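Side-chain contact in ribonuclease J (Methanolobus psychrophilus R15, PDB 5HAB), which probably degrades RNA as an archaeal exoribonuclease of the metallo-beta-lactamase, beta-CASP family: residues H416-L419 with L420-L423. The protein carries 1 engineered substitution. Numbering follows the deposited sequence.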
ATOM      1  N   HIS B 416     -11.708  15.681  16.697  1.00 29.90           N
ATOM      2  CA  HIS B 416     -11.265  17.045  16.423  1.00 28.30           C
ATOM      3  C   HIS B 416     -12.426  17.941  16.039  1.00 33.60           C
ATOM      4  O   HIS B 416     -12.457  19.112  16.403  1.00 29.16           O
ATOM      5  CB  HIS B 416     -10.209  17.057  15.322  1.00 20.79           C
ATOM      6  CG  HIS B 416      -8.844  16.684  15.802  1.00 31.94           C
ATOM      7  ND1 HIS B 416      -8.159  17.434  16.735  1.00 28.29           N
ATOM      8  CD2 HIS B 416      -8.036  15.644  15.485  1.00 30.17           C
ATOM      9  CE1 HIS B 416      -6.987  16.872  16.970  1.00 26.71           C
ATOM     10  NE2 HIS B 416      -6.886  15.786  16.224  1.00 31.06           N
ATOM     11  N   TRP B 417     -13.377  17.380  15.302  1.00 35.22           N
ATOM     12  CA  TRP B 417     -14.588  18.094  14.909  1.00 34.82           C
ATOM     13  C   TRP B 417     -15.335  18.613  16.140  1.00 39.14           C
ATOM     14  O   TRP B 417     -15.649  19.807  16.252  1.00 48.23           O
ATOM     15  CB  TRP B 417     -15.481  17.168  14.078  1.00 38.78           C
ATOM     16  CG  TRP B 417     -16.763  17.768  13.619  1.00 35.41           C
ATOM     17  CD1 TRP B 417     -17.990  17.613  14.189  1.00 46.30           C
ATOM     18  CD2 TRP B 417     -16.956  18.590  12.464  1.00 37.69           C
ATOM     19  NE1 TRP B 417     -18.936  18.303  13.471  1.00 41.76           N
ATOM     20  CE2 TRP B 417     -18.328  18.912  12.408  1.00 35.80           C
ATOM     21  CE3 TRP B 417     -16.102  19.093  11.480  1.00 39.63           C
ATOM     22  CZ2 TRP B 417     -18.864  19.713  11.403  1.00 35.70           C
ATOM     23  CZ3 TRP B 417     -16.639  19.888  10.482  1.00 50.20           C
ATOM     24  CH2 TRP B 417     -18.005  20.190  10.452  1.00 44.40           C
ATOM     25  N   GLU B 418     -15.590  17.711  17.082  1.00 38.80           N
ATOM     26  CA  GLU B 418     -16.320  18.074  18.288  1.00 39.17           C
ATOM     27  C   GLU B 418     -15.508  19.002  19.199  1.00 39.86           C
ATOM     28  O   GLU B 418     -16.067  19.906  19.824  1.00 48.98           O
ATOM     29  CB  GLU B 418     -16.751  16.813  19.037  1.00 40.22           C
ATOM     30  CG  GLU B 418     -17.734  15.967  18.227  1.00 60.23           C
ATOM     31  CD  GLU B 418     -18.538  15.006  19.080  1.00 90.92           C
ATOM     32  OE1 GLU B 418     -19.442  14.344  18.527  1.00 65.61           O
ATOM     33  OE2 GLU B 418     -18.275  14.919  20.300  1.00 95.96           O
ATOM     34  N   LEU B 419     -14.198  18.789  19.271  1.00 35.33           N
ATOM     35  CA  LEU B 419     -13.334  19.694  20.033  1.00 40.82           C
ATOM     36  C   LEU B 419     -13.452  21.112  19.478  1.00 41.80           C
ATOM     37  O   LEU B 419     -13.578  22.089  20.222  1.00 40.89           O
ATOM     38  CB  LEU B 419     -11.876  19.231  19.991  1.00 33.63           C
ATOM     39  CG  LEU B 419     -10.865  20.158  20.677  1.00 39.41           C
ATOM     40  CD1 LEU B 419     -11.155  20.269  22.162  1.00 38.05           C
ATOM     41  CD2 LEU B 419      -9.442  19.683  20.453  1.00 28.75           C
ATOM     42  N   LEU B 420     -13.417  21.205  18.154  1.00 38.94           N
ATOM     43  CA  LEU B 420     -13.523  22.474  17.459  1.00 37.06           C
ATOM     44  C   LEU B 420     -14.876  23.120  17.748  1.00 46.86           C
ATOM     45  O   LEU B 420     -14.969  24.336  17.906  1.00 46.43           O
ATOM     46  CB  LEU B 420     -13.328  22.264  15.957  1.00 40.05           C
ATOM     47  CG  LEU B 420     -12.446  23.253  15.205  1.00 43.43           C
ATOM     48  CD1 LEU B 420     -11.194  23.544  16.010  1.00 28.23           C
ATOM     49  CD2 LEU B 420     -12.070  22.671  13.857  1.00 31.26           C
ATOM     50  N   ARG B 421     -15.923  22.303  17.845  1.00 39.45           N
ATOM     51  CA  ARG B 421     -17.253  22.851  18.106  1.00 51.24           C
ATOM     52  C   ARG B 421     -17.423  23.286  19.560  1.00 49.30           C
ATOM     53  O   ARG B 421     -18.217  24.178  19.857  1.00 50.49           O
ATOM     54  CB  ARG B 421     -18.338  21.831  17.753  1.00 49.18           C
ATOM     55  CG  ARG B 421     -18.551  21.617  16.261  1.00 73.63           C
ATOM     56  CD  ARG B 421     -19.874  20.898  15.973  1.00 71.73           C
ATOM     57  NE  ARG B 421     -20.898  21.157  16.986  1.00 81.76           N
ATOM     58  CZ  ARG B 421     -21.243  20.293  17.938  1.00 80.07           C
ATOM     59  NH1 ARG B 421     -20.642  19.112  18.008  1.00 76.84           N
ATOM     60  NH2 ARG B 421     -22.182  20.612  18.818  1.00 72.50           N
ATOM     61  N   MET B 422     -16.653  22.687  20.460  1.00 43.00           N
ATOM     62  CA  MET B 422     -16.747  23.037  21.870  1.00 38.15           C
ATOM     63  C   MET B 422     -15.921  24.278  22.220  1.00 46.66           C
ATOM     64  O   MET B 422     -16.423  25.207  22.852  1.00 42.38           O
ATOM     65  CB  MET B 422     -16.312  21.851  22.733  1.00 48.42           C
ATOM     66  CG  MET B 422     -17.336  20.725  22.775  1.00 54.26           C
ATOM     67  SD  MET B 422     -16.892  19.394  23.909  1.00 53.87           S
ATOM     68  CE  MET B 422     -15.490  18.676  23.055  1.00 57.84           C
ATOM     69  N   LEU B 423     -14.661  24.297  21.804  1.00 36.77           N
ATOM     70  CA  LEU B 423     -13.774  25.396  22.166  1.00 43.98           C
ATOM     71  C   LEU B 423     -14.042  26.650  21.344  1.00 38.74           C
ATOM     72  O   LEU B 423     -13.693  27.754  21.764  1.00 39.31           O
ATOM     73  CB  LEU B 423     -12.312  24.975  22.010  1.00 36.70           C
ATOM     74  CG  LEU B 423     -11.771  24.069  23.115  1.00 42.99           C
ATOM     75  CD1 LEU B 423     -10.316  23.702  22.849  1.00 30.96           C
ATOM     76  CD2 LEU B 423     -11.920  24.756  24.466  1.00 35.99           C
TER
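L420 N donates to H416 O (2.9 Å), and its side chain packs on Y441 and M444 of helix 435-447. R421 repeats the backbone bond, N to W417 O, and sets CD obliquely against the indole, 3.7 Å from W417 NE1. Its chain bends at chi3, the guanidinium plane makes 40° with the ring, and E418 CG sits at the guanidinium edge. The E418 carboxylate stays apart, OE1 being 4.9 Å from R421 NH1. Across the subunit interface, W417 makes a cation-pi contact with R400 of the second subunit. M422 N bonds to E418 O and makes a weak second bond to L419 O, while the chain bent at chi3 (-69°) brings CE back to 3.8 Å from L419 CA. L423 closes the series with its N on L419 O at a nearly straight 177°, and the two leucines meet methyl to methyl, CD1 to CD1 at 3.6 Å, facing strand 222-228. Successive i to i+4 bonds with i/i+4 side-chain pairs mark an alpha-helix, here helix 413-423, which packs on strand 222-228 of a six-stranded mixed sheet, consistent with the metallo-beta-lactamase fold, and meets the second subunit through W417.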